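Side-chain contacts in serine repeat antigen 5 (Plasmodium falciparum, PDB 6X42), which belongs to the papain-like cysteine protease family of the malaria parasite and, as a pseudo-zymogen, probably lacks ordinary protease activity: residues A[59-62]-A[63-66]; A[102-105]-A[106-110]. All coordinates share one frame; numbering follows the deposited sequence.

Followed from the N terminus, contact 1 comes first, within helix 53-68, and contact 2 covers the last turns of helix 99-109 and the glycine that ends it. Each joins consecutive turns of one helix, so neither closes a loop; they run in series and neither nest nor cross. Their centres are about 15 Å apart, yet the two helices touch directly. Leu62 CD1 lies 3.7 Å from Ile106 CD1 and 3.8 Å from Phe102 CE2, while Phe102 CZ comes within 3.7 Å of Lys59 N. Contact 1 faces strands 219-230 and 273-280 on its other sides, and contact 2 reaches helix 78-83 and strand 144-145. Helix 53-68 thus packs against both the sheet and helix 99-109.

Contact 1. Residues A[59-62]-A[63-66]; sequences KYHL and ETIR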
ATOM      1  N   LYS A  59       2.146   5.423  -2.775  1.00 13.17           N
ATOM      2  CA  LYS A  59       1.322   6.592  -3.051  1.00 13.44           C
ATOM      3  C   LYS A  59      -0.123   6.361  -2.621  1.00 13.89           C
ATOM      4  O   LYS A  59      -0.796   7.293  -2.159  1.00 14.57           O
ATOM      5  CB  LYS A  59       1.424   7.023  -4.521  1.00 14.11           C
ATOM      6  CG  LYS A  59       0.458   6.334  -5.464  1.00 14.59           C
ATOM      7  CD  LYS A  59       0.723   6.688  -6.939  1.00 14.69           C
ATOM      8  CE  LYS A  59      -0.350   6.159  -7.849  1.00 15.40           C
ATOM      9  NZ  LYS A  59      -1.543   7.044  -7.865  1.00 15.34           N
ATOM     10  N   TYR A  60      -0.620   5.126  -2.767  1.00 13.27           N
ATOM     11  CA  TYR A  60      -1.980   4.838  -2.324  1.00 13.36           C
ATOM     12  C   TYR A  60      -2.116   5.023  -0.816  1.00 13.38           C
ATOM     13  O   TYR A  60      -3.129   5.521  -0.335  1.00 13.76           O
ATOM     14  CB  TYR A  60      -2.396   3.436  -2.732  1.00 13.69           C
ATOM     15  CG  TYR A  60      -3.768   3.039  -2.249  1.00 13.39           C
ATOM     16  CD1 TYR A  60      -4.927   3.436  -2.928  1.00 14.46           C
ATOM     17  CD2 TYR A  60      -3.920   2.305  -1.081  1.00 14.31           C
ATOM     18  CE1 TYR A  60      -6.186   3.049  -2.490  1.00 16.13           C
ATOM     19  CE2 TYR A  60      -5.162   1.917  -0.636  1.00 14.67           C
ATOM     20  CZ  TYR A  60      -6.297   2.289  -1.331  1.00 15.32           C
ATOM     21  OH  TYR A  60      -7.518   1.854  -0.857  1.00 18.10           O
ATOM     22  N   HIS A  61      -1.091   4.634  -0.058  1.00 13.00           N
ATOM     23  CA  HIS A  61      -1.094   4.857   1.385  1.00 13.05           C
ATOM     24  C   HIS A  61      -1.213   6.348   1.710  1.00 13.73           C
ATOM     25  O   HIS A  61      -1.983   6.724   2.594  1.00 14.80           O
ATOM     26  CB  HIS A  61       0.152   4.192   1.977  1.00 13.62           C
ATOM     27  CG  HIS A  61       0.255   4.243   3.474  1.00 13.51           C
ATOM     28  ND1 HIS A  61      -0.721   3.782   4.326  1.00 13.94           N
ATOM     29  CD2 HIS A  61       1.271   4.653   4.269  1.00 14.11           C
ATOM     30  CE1 HIS A  61      -0.320   3.945   5.580  1.00 14.30           C
ATOM     31  NE2 HIS A  61       0.899   4.443   5.573  1.00 14.45           N
ATOM     32  N   LEU A  62      -0.497   7.212   0.982  1.00 14.20           N
ATOM     33  CA  LEU A  62      -0.683   8.651   1.158  1.00 15.34           C
ATOM     34  C   LEU A  62      -2.067   9.105   0.701  1.00 15.27           C
ATOM     35  O   LEU A  62      -2.663   9.997   1.325  1.00 16.75           O
ATOM     36  CB  LEU A  62       0.400   9.436   0.424  1.00 16.15           C
ATOM     37  CG  LEU A  62       1.803   9.433   0.988  1.00 19.97           C
ATOM     38  CD1 LEU A  62       2.680  10.381   0.169  1.00 21.41           C
ATOM     39  CD2 LEU A  62       1.788   9.863   2.459  1.00 21.29           C
ATOM     40  N   GLU A  63      -2.590   8.528  -0.389  1.00 15.01           N
ATOM     41  CA  GLU A  63      -3.943   8.876  -0.846  1.00 15.22           C
ATOM     42  C   GLU A  63      -5.000   8.528   0.213  1.00 16.23           C
ATOM     43  O   GLU A  63      -5.937   9.305   0.439  1.00 16.99           O
ATOM     44  CB  GLU A  63      -4.265   8.202  -2.187  1.00 15.78           C
ATOM     45  CG  GLU A  63      -3.410   8.758  -3.337  1.00 15.68           C
ATOM     46  CD  GLU A  63      -3.288   7.829  -4.545  1.00 16.05           C
ATOM     47  OE1 GLU A  63      -3.868   6.712  -4.518  1.00 16.27           O
ATOM     48  OE2 GLU A  63      -2.608   8.225  -5.531  1.00 16.46           O
ATOM     49  N   THR A  64      -4.869   7.379   0.894  1.00 15.12           N
ATOM     50  CA  THR A  64      -5.869   7.060   1.921  1.00 15.20           C
ATOM     51  C   THR A  64      -5.693   7.949   3.142  1.00 16.22           C
ATOM     52  O   THR A  64      -6.682   8.337   3.766  1.00 17.90           O
ATOM     53  CB  THR A  64      -5.919   5.567   2.297  1.00 14.99           C
ATOM     54  OG1 THR A  64      -4.741   5.146   3.006  1.00 14.94           O
ATOM     55  CG2 THR A  64      -6.097   4.677   1.069  1.00 15.33           C
ATOM     56  N   ILE A  65      -4.443   8.270   3.503  1.00 16.56           N
ATOM     57  CA  ILE A  65      -4.223   9.202   4.600  1.00 17.38           C
ATOM     58  C   ILE A  65      -4.885  10.536   4.284  1.00 18.06           C
ATOM     59  O   ILE A  65      -5.544  11.134   5.146  1.00 19.52           O
ATOM     60  CB  ILE A  65      -2.717   9.356   4.893  1.00 17.13           C
ATOM     61  CG1 ILE A  65      -2.160   8.090   5.553  1.00 16.61           C
ATOM     62  CG2 ILE A  65      -2.474  10.594   5.739  1.00 19.30           C
ATOM     63  CD1 ILE A  65      -0.647   7.985   5.576  1.00 17.47           C
ATOM     64  N   ARG A  66      -4.729  11.023   3.043  1.00 18.45           N
ATOM     65  CA  ARG A  66      -5.386  12.265   2.631  1.00 18.92           C
ATOM     66  C   ARG A  66      -6.904  12.149   2.724  1.00 20.49           C
ATOM     67  O   ARG A  66      -7.572  13.067   3.212  1.00 21.74           O
ATOM     68  CB  ARG A  66      -4.921  12.650   1.229  1.00 19.05           C
ATOM     69  CG  ARG A  66      -3.503  13.248   1.214  1.00 20.98           C
ATOM     70  CD  ARG A  66      -3.001  13.571  -0.192  1.00 23.93           C
ATOM     71  NE  ARG A  66      -3.932  14.458  -0.881  1.00 27.73           N
ATOM     72  CZ  ARG A  66      -3.988  15.776  -0.704  1.00 31.25           C
ATOM     73  NH1 ARG A  66      -3.135  16.379   0.114  1.00 33.93           N
ATOM     74  NH2 ARG A  66      -4.903  16.492  -1.338  1.00 32.91           N
TER
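Lys59 and Glu63 slant across one another one helical turn apart, and their ends join in a salt bridge. The lysine CG sits between its backbone N and carbonyl carbon (chi1 87°), and a bend at chi4 (81°) brings NZ to 2.8 Å from Glu63 OE2, on the syn lone pair of that oxygen. Both ends have further partners: NZ also meets the Glu45 carboxylate and Ile76 O, and OE2 takes the backbone N of Ile76. The charges are thus fixed by several bonds in a buried setting. On the next flank, Thr64 CG2 lies over one face of the Tyr60 ring, 3.6 Å from its centroid and offset toward the rim, a CH-pi contact. The ring is nearly perpendicular to the Glu63 carboxylate, with CD1 3.8 Å from OE1. The threonine hydroxyl turns elsewhere, to Ser188 OG and Lys186 O. His61 also reaches Ser188 OG, through ND1, and its NE2 accepts from the backbone N of Phe277. One face of this imidazole carries Ile65 CD1, 4.0 Å from the centroid and 15° off the normal, in a second CH-pi contact. Backbone bonds such as Thr64 N to Tyr60 O, 2.8 Å, set this i to i+4 pairing, which belongs to the buried central helix of the papain fold, packed here against strands 219-230 and 273-280.

Contact 2. Residues A[102-105]-A[106-110]; sequences FLQI and IEDYG
Four successive i to i+4 backbone bonds, from Ile106 N to Phe102 O (3.2 Å) through Tyr109 N to Ile105 O (2.9 Å), mark the last turns of an alpha-helix, and Gly110 leaves it with a positive phi of 69°. This is a glycine-terminated helix end within the papain-like fold: Gly110 N still bonds Ile106 O at 2.8 Å, and Gly110 O receives Asn138 ND2. On the buried side, Phe102 and Ile106 slant across each other. With the phenyl CG anti to the backbone N (chi1 -179°), the ring atom CE2 comes to 3.6 Å from Ile106 CD1. The methyl approaches the ring obliquely, while Leu103 CD2 is a looser neighbour of the same CD1 at 4.5 Å. Ile106 continues this apolar patch onto Leu112, Trp140 and Ile145. The solvent side is polar. Gln104 bends at chi2 (66°), which carries NE2 forward, toward the C-terminal end of the helix and Asp108; the bond to OD2 is 3.4 Å long and weak, though fairly straight, and the amide and carboxylate planes are well turned from each other. Glu107 takes a different direction, its OE2 bonding His147 NE2. Ile105 and Tyr109 line the side facing helix 78-83, where they touch Val81 and Tyr80 respectively. Their mutual packing is light, CG2 of Ile105 standing 4.2 Å from CD1 of Tyr109. That same tyrosine CD1 presents the edge of the ring to Ile105 O, 3.4 Å away and close to the ring plane.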
ATOM      1  N   PHE A 102      10.792   5.941  -1.601  1.00 17.44           N
ATOM      2  CA  PHE A 102       9.648   6.796  -1.902  1.00 15.99           C
ATOM      3  C   PHE A 102       9.641   8.032  -1.011  1.00 17.15           C
ATOM      4  O   PHE A 102       9.485   9.165  -1.489  1.00 17.62           O
ATOM      5  CB  PHE A 102       8.369   5.973  -1.765  1.00 17.65           C
ATOM      6  CG  PHE A 102       7.125   6.725  -2.073  1.00 16.42           C
ATOM      7  CD1 PHE A 102       6.557   6.673  -3.353  1.00 17.40           C
ATOM      8  CD2 PHE A 102       6.464   7.433  -1.086  1.00 18.57           C
ATOM      9  CE1 PHE A 102       5.398   7.362  -3.637  1.00 17.66           C
ATOM     10  CE2 PHE A 102       5.299   8.113  -1.366  1.00 18.53           C
ATOM     11  CZ  PHE A 102       4.759   8.079  -2.647  1.00 19.20           C
ATOM     12  N   LEU A 103       9.825   7.842   0.293  1.00 17.53           N
ATOM     13  CA  LEU A 103       9.844   9.001   1.174  1.00 17.74           C
ATOM     14  C   LEU A 103      11.025   9.923   0.879  1.00 19.20           C
ATOM     15  O   LEU A 103      10.908  11.146   0.988  1.00 21.37           O
ATOM     16  CB  LEU A 103       9.887   8.554   2.627  1.00 19.52           C
ATOM     17  CG  LEU A 103       8.613   7.916   3.156  1.00 19.83           C
ATOM     18  CD1 LEU A 103       8.846   7.543   4.606  1.00 22.50           C
ATOM     19  CD2 LEU A 103       7.413   8.825   3.056  1.00 20.25           C
ATOM     20  N   GLN A 104      12.180   9.359   0.532  1.00 20.07           N
ATOM     21  CA  GLN A 104      13.339  10.193   0.228  1.00 23.62           C
ATOM     22  C   GLN A 104      13.076  11.092  -0.968  1.00 23.23           C
ATOM     23  O   GLN A 104      13.529  12.240  -1.000  1.00 24.13           O
ATOM     24  CB  GLN A 104      14.543   9.304  -0.049  1.00 29.52           C
ATOM     25  CG  GLN A 104      15.849  10.070  -0.014  1.00 37.45           C
ATOM     26  CD  GLN A 104      16.168  10.610   1.391  1.00 44.48           C
ATOM     27  OE1 GLN A 104      16.029   9.898   2.390  1.00 46.98           O
ATOM     28  NE2 GLN A 104      16.571  11.869   1.467  1.00 47.99           N
ATOM     29  N   ILE A 105      12.357  10.586  -1.968  1.00 21.82           N
ATOM     30  CA  ILE A 105      12.033  11.392  -3.137  1.00 22.42           C
ATOM     31  C   ILE A 105      11.131  12.554  -2.751  1.00 21.49           C
ATOM     32  O   ILE A 105      11.348  13.695  -3.189  1.00 23.55           O
ATOM     33  CB  ILE A 105      11.402  10.493  -4.217  1.00 22.14           C
ATOM     34  CG1 ILE A 105      12.471   9.549  -4.766  1.00 23.31           C
ATOM     35  CG2 ILE A 105      10.753  11.331  -5.315  1.00 22.83           C
ATOM     36  CD1 ILE A 105      11.917   8.336  -5.410  1.00 23.86           C
ATOM     37  N   ILE A 106      10.128  12.296  -1.907  1.00 23.34           N
ATOM     38  CA  ILE A 106       9.311  13.388  -1.371  1.00 26.19           C
ATOM     39  C   ILE A 106      10.171  14.408  -0.636  1.00 30.37           C
ATOM     40  O   ILE A 106       9.980  15.616  -0.781  1.00 33.01           O
ATOM     41  CB  ILE A 106       8.211  12.848  -0.440  1.00 28.98           C
ATOM     42  CG1 ILE A 106       7.211  12.048  -1.236  1.00 29.23           C
ATOM     43  CG2 ILE A 106       7.524  14.013   0.297  1.00 30.29           C
ATOM     44  CD1 ILE A 106       6.150  11.440  -0.359  1.00 28.44           C
ATOM     45  N   GLU A 107      11.076  13.941   0.228  1.00 30.89           N
ATOM     46  CA  GLU A 107      11.917  14.886   0.965  1.00 35.06           C
ATOM     47  C   GLU A 107      12.749  15.731   0.014  1.00 36.85           C
ATOM     48  O   GLU A 107      12.937  16.934   0.234  1.00 39.32           O
ATOM     49  CB  GLU A 107      12.848  14.128   1.909  1.00 38.26           C
ATOM     50  CG  GLU A 107      12.148  13.194   2.893  1.00 41.72           C
ATOM     51  CD  GLU A 107      11.891  13.820   4.247  1.00 43.35           C
ATOM     52  OE1 GLU A 107      12.051  15.045   4.377  1.00 44.38           O
ATOM     53  OE2 GLU A 107      11.546  13.077   5.186  1.00 42.78           O
ATOM     54  N   ASP A 108      13.278  15.110  -1.043  1.00 36.11           N
ATOM     55  CA  ASP A 108      14.204  15.800  -1.931  1.00 36.68           C
ATOM     56  C   ASP A 108      13.494  16.771  -2.867  1.00 37.71           C
ATOM     57  O   ASP A 108      14.079  17.792  -3.249  1.00 39.72           O
ATOM     58  CB  ASP A 108      14.989  14.781  -2.770  1.00 37.90           C
ATOM     59  CG  ASP A 108      15.978  13.964  -1.944  1.00 39.34           C
ATOM     60  OD1 ASP A 108      16.440  12.907  -2.425  1.00 40.03           O
ATOM     61  OD2 ASP A 108      16.298  14.380  -0.810  1.00 41.27           O
ATOM     62  N   TYR A 109      12.255  16.472  -3.259  1.00 37.56           N
ATOM     63  CA  TYR A 109      11.553  17.268  -4.261  1.00 37.41           C
ATOM     64  C   TYR A 109      10.441  18.138  -3.692  1.00 37.85           C
ATOM     65  O   TYR A 109      10.170  19.202  -4.249  1.00 38.55           O
ATOM     66  CB  TYR A 109      11.019  16.359  -5.385  1.00 38.82           C
ATOM     67  CG  TYR A 109      12.140  15.896  -6.298  1.00 39.43           C
ATOM     68  CD1 TYR A 109      12.979  14.845  -5.931  1.00 39.73           C
ATOM     69  CD2 TYR A 109      12.404  16.560  -7.498  1.00 39.97           C
ATOM     70  CE1 TYR A 109      14.024  14.452  -6.741  1.00 40.05           C
ATOM     71  CE2 TYR A 109      13.443  16.166  -8.317  1.00 40.06           C
ATOM     72  CZ  TYR A 109      14.250  15.121  -7.928  1.00 40.71           C
ATOM     73  OH  TYR A 109      15.286  14.729  -8.734  1.00 41.78           O
ATOM     74  N   GLY A 110       9.816  17.745  -2.584  1.00 37.17           N
ATOM     75  CA  GLY A 110       8.790  18.579  -1.972  1.00 37.01           C
ATOM     76  C   GLY A 110       7.507  18.712  -2.762  1.00 36.33           C
ATOM     77  O   GLY A 110       6.617  19.467  -2.355  1.00 37.70           O
TER